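Local coordinates for uncharacterized protein (Legionella longbeachae NSW150, PDB 4JZA) that probably removes the 3-phosphate from phosphatidylinositol 3-phosphate and may thereby alter host lipid metabolism during infection, at residues I568-C573 with V593-D598. Residues are numbered along the deposited sequence; the frame is centred on the assembly and turned at random.
Sequences ILYKEC and VSLVAD
Leu595 reaches from helix 587-602 to helix 556-574 and ends between the side-chain bases of Leu569 and Tyr570. Its two methyl groups divide the work. Leu595 CD1 lies 3.8 Å from both CA and CB of Tyr570. Leu595 CD2 meets Leu569 CB at 4.0 Å. The Leu595 branch therefore meets helix 556-574 close to its backbone. The CA atoms of Tyr570 and Leu595 are 7.4 Å apart.

The side chains of Tyr570 and Leu595 cross at about a right angle. Tyr570 has CG anti to its own backbone N (chi1 -174°), which leads the ring away from Leu595 and leaves the base of the side chain to make the contact. CD1 of Leu595 lies oblique to the ring, 4.1 Å from Tyr570 CD2. The Tyr570 side chain also touches Asn588, Arg591 and Phe592 of helix 587-602, and its ring meets Tyr574 edge-to-face. Leu569 also touches Leu599 of helix 587-602 and Leu368 of strand 365-374. It thus joins the helix pair to the mixed sheet.

Across these two segments the contact is apolar and small, burying 135 Å² in all. All three touching residues are buried, so van der Waals packing and exclusion of water probably hold it together.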
ATOM      1  N   ILE A 568     -26.540  17.850  -9.569  1.00 47.81           N
ATOM      2  CA  ILE A 568     -26.543  19.233  -9.103  1.00 46.87           C
ATOM      3  C   ILE A 568     -26.344  20.168 -10.312  1.00 49.21           C
ATOM      4  O   ILE A 568     -27.070  21.125 -10.448  1.00 47.62           O
ATOM      5  CB  ILE A 568     -25.495  19.438  -7.972  1.00 47.90           C
ATOM      6  CG1 ILE A 568     -25.944  18.675  -6.725  1.00 48.08           C
ATOM      7  CG2 ILE A 568     -25.279  20.905  -7.608  1.00 45.87           C
ATOM      8  CD1 ILE A 568     -24.829  18.496  -5.726  1.00 47.35           C
ATOM      9  N   LEU A 569     -25.403  19.883 -11.206  1.00 48.04           N
ATOM     10  CA  LEU A 569     -25.231  20.732 -12.374  1.00 47.14           C
ATOM     11  C   LEU A 569     -26.447  20.727 -13.296  1.00 48.08           C
ATOM     12  O   LEU A 569     -26.789  21.754 -13.899  1.00 48.63           O
ATOM     13  CB  LEU A 569     -23.994  20.325 -13.174  1.00 47.27           C
ATOM     14  CG  LEU A 569     -22.721  20.572 -12.371  1.00 49.11           C
ATOM     15  CD1 LEU A 569     -21.527  20.052 -13.127  1.00 46.04           C
ATOM     16  CD2 LEU A 569     -22.527  22.047 -12.018  1.00 51.26           C
ATOM     17  N   TYR A 570     -27.094  19.582 -13.412  1.00 48.19           N
ATOM     18  CA  TYR A 570     -28.297  19.438 -14.230  1.00 51.68           C
ATOM     19  C   TYR A 570     -29.446  20.322 -13.658  1.00 55.25           C
ATOM     20  O   TYR A 570     -30.033  21.144 -14.366  1.00 55.53           O
ATOM     21  CB  TYR A 570     -28.689  17.939 -14.305  1.00 51.99           C
ATOM     22  CG  TYR A 570     -29.833  17.618 -15.221  1.00 54.89           C
ATOM     23  CD1 TYR A 570     -31.152  17.899 -14.847  1.00 54.14           C
ATOM     24  CD2 TYR A 570     -29.616  17.045 -16.478  1.00 54.45           C
ATOM     25  CE1 TYR A 570     -32.195  17.629 -15.702  1.00 53.67           C
ATOM     26  CE2 TYR A 570     -30.680  16.790 -17.338  1.00 54.22           C
ATOM     27  CZ  TYR A 570     -31.956  17.089 -16.942  1.00 50.85           C
ATOM     28  OH  TYR A 570     -33.012  16.820 -17.753  1.00 52.08           O
ATOM     29  N   LYS A 571     -29.744  20.170 -12.378  1.00 55.62           N
ATOM     30  CA  LYS A 571     -30.764  20.990 -11.752  1.00 60.27           C
ATOM     31  C   LYS A 571     -30.478  22.472 -11.958  1.00 62.01           C
ATOM     32  O   LYS A 571     -31.376  23.266 -12.211  1.00 69.97           O
ATOM     33  CB  LYS A 571     -30.810  20.706 -10.248  1.00 61.74           C
ATOM     34  CG  LYS A 571     -31.835  21.529  -9.476  1.00 59.63           C
ATOM     35  CD  LYS A 571     -32.992  20.678  -8.979  1.00 61.16           C
ATOM     36  CE  LYS A 571     -34.239  21.526  -8.754  1.00 62.32           C
ATOM     37  NZ  LYS A 571     -33.872  22.667  -7.886  1.00 65.18           N
ATOM     38  N   GLU A 572     -29.219  22.837 -11.817  1.00 60.78           N
ATOM     39  CA  GLU A 572     -28.786  24.210 -11.943  1.00 61.80           C
ATOM     40  C   GLU A 572     -29.006  24.694 -13.377  1.00 61.02           C
ATOM     41  O   GLU A 572     -29.427  25.821 -13.592  1.00 56.83           O
ATOM     42  CB  GLU A 572     -27.308  24.334 -11.509  1.00 63.38           C
ATOM     43  CG  GLU A 572     -26.861  25.681 -10.960  1.00 65.38           C
ATOM     44  CD  GLU A 572     -27.549  26.082  -9.668  1.00 69.62           C
ATOM     45  OE1 GLU A 572     -28.176  25.229  -8.993  1.00 69.86           O
ATOM     46  OE2 GLU A 572     -27.434  27.275  -9.319  1.00 71.68           O
ATOM     47  N   CYS A 573     -28.777  23.830 -14.354  1.00 62.26           N
ATOM     48  CA  CYS A 573     -28.914  24.244 -15.753  1.00 64.81           C
ATOM     49  C   CYS A 573     -30.358  24.226 -16.281  1.00 61.58           C
ATOM     50  O   CYS A 573     -30.777  25.160 -16.950  1.00 66.32           O
ATOM     51  CB  CYS A 573     -27.997  23.412 -16.660  1.00 66.18           C
ATOM     52  SG  CYS A 573     -27.772  24.133 -18.312  0.84 75.49           S
ATOM     53  N   VAL A 593     -26.131  12.715 -19.483  1.00 46.42           N
ATOM     54  CA  VAL A 593     -24.995  11.950 -19.934  1.00 45.90           C
ATOM     55  C   VAL A 593     -23.863  12.883 -20.325  1.00 45.58           C
ATOM     56  O   VAL A 593     -22.687  12.611 -20.049  1.00 44.61           O
ATOM     57  CB  VAL A 593     -25.377  10.993 -21.078  1.00 48.31           C
ATOM     58  CG1 VAL A 593     -24.162  10.282 -21.682  1.00 48.27           C
ATOM     59  CG2 VAL A 593     -26.328   9.920 -20.555  1.00 51.92           C
ATOM     60  N   SER A 594     -24.198  13.993 -20.950  1.00 44.56           N
ATOM     61  CA  SER A 594     -23.158  14.935 -21.333  1.00 46.39           C
ATOM     62  C   SER A 594     -22.391  15.503 -20.119  1.00 44.36           C
ATOM     63  O   SER A 594     -21.156  15.619 -20.141  1.00 41.65           O
ATOM     64  CB  SER A 594     -23.747  16.076 -22.152  1.00 47.40           C
ATOM     65  OG  SER A 594     -22.706  16.712 -22.875  1.00 49.50           O
ATOM     66  N   LEU A 595     -23.144  15.843 -19.076  1.00 43.42           N
ATOM     67  CA  LEU A 595     -22.574  16.344 -17.843  1.00 45.36           C
ATOM     68  C   LEU A 595     -21.740  15.282 -17.173  1.00 44.98           C
ATOM     69  O   LEU A 595     -20.608  15.571 -16.803  1.00 46.59           O
ATOM     70  CB  LEU A 595     -23.652  16.822 -16.870  1.00 47.24           C
ATOM     71  CG  LEU A 595     -24.323  18.122 -17.326  1.00 49.40           C
ATOM     72  CD1 LEU A 595     -25.698  18.262 -16.679  1.00 48.99           C
ATOM     73  CD2 LEU A 595     -23.433  19.328 -17.056  1.00 48.11           C
ATOM     74  N   VAL A 596     -22.263  14.063 -17.039  1.00 43.63           N
ATOM     75  CA  VAL A 596     -21.462  12.998 -16.452  1.00 42.87           C
ATOM     76  C   VAL A 596     -20.171  12.779 -17.204  1.00 42.79           C
ATOM     77  O   VAL A 596     -19.076  12.710 -16.598  1.00 47.67           O
ATOM     78  CB  VAL A 596     -22.160  11.649 -16.417  1.00 42.83           C
ATOM     79  CG1 VAL A 596     -21.198  10.601 -15.889  1.00 44.69           C
ATOM     80  CG2 VAL A 596     -23.328  11.722 -15.463  1.00 45.02           C
ATOM     81  N   ALA A 597     -20.290  12.638 -18.506  1.00 38.83           N
ATOM     82  CA  ALA A 597     -19.129  12.392 -19.338  1.00 37.87           C
ATOM     83  C   ALA A 597     -18.140  13.550 -19.174  1.00 39.09           C
ATOM     84  O   ALA A 597     -16.940  13.336 -19.018  1.00 39.38           O
ATOM     85  CB  ALA A 597     -19.538  12.197 -20.804  1.00 37.30           C
ATOM     86  N   ASP A 598     -18.632  14.778 -19.147  1.00 43.50           N
ATOM     87  CA  ASP A 598     -17.731  15.943 -18.962  1.00 48.63           C
ATOM     88  C   ASP A 598     -16.949  15.892 -17.673  1.00 45.95           C
ATOM     89  O   ASP A 598     -15.749  16.217 -17.658  1.00 45.46           O
ATOM     90  CB  ASP A 598     -18.510  17.265 -18.963  1.00 50.65           C
ATOM     91  CG  ASP A 598     -18.843  17.738 -20.349  1.00 52.18           C
ATOM     92  OD1 ASP A 598     -18.294  17.187 -21.316  1.00 48.43           O
ATOM     93  OD2 ASP A 598     -19.666  18.667 -20.461  1.00 58.79           O
TER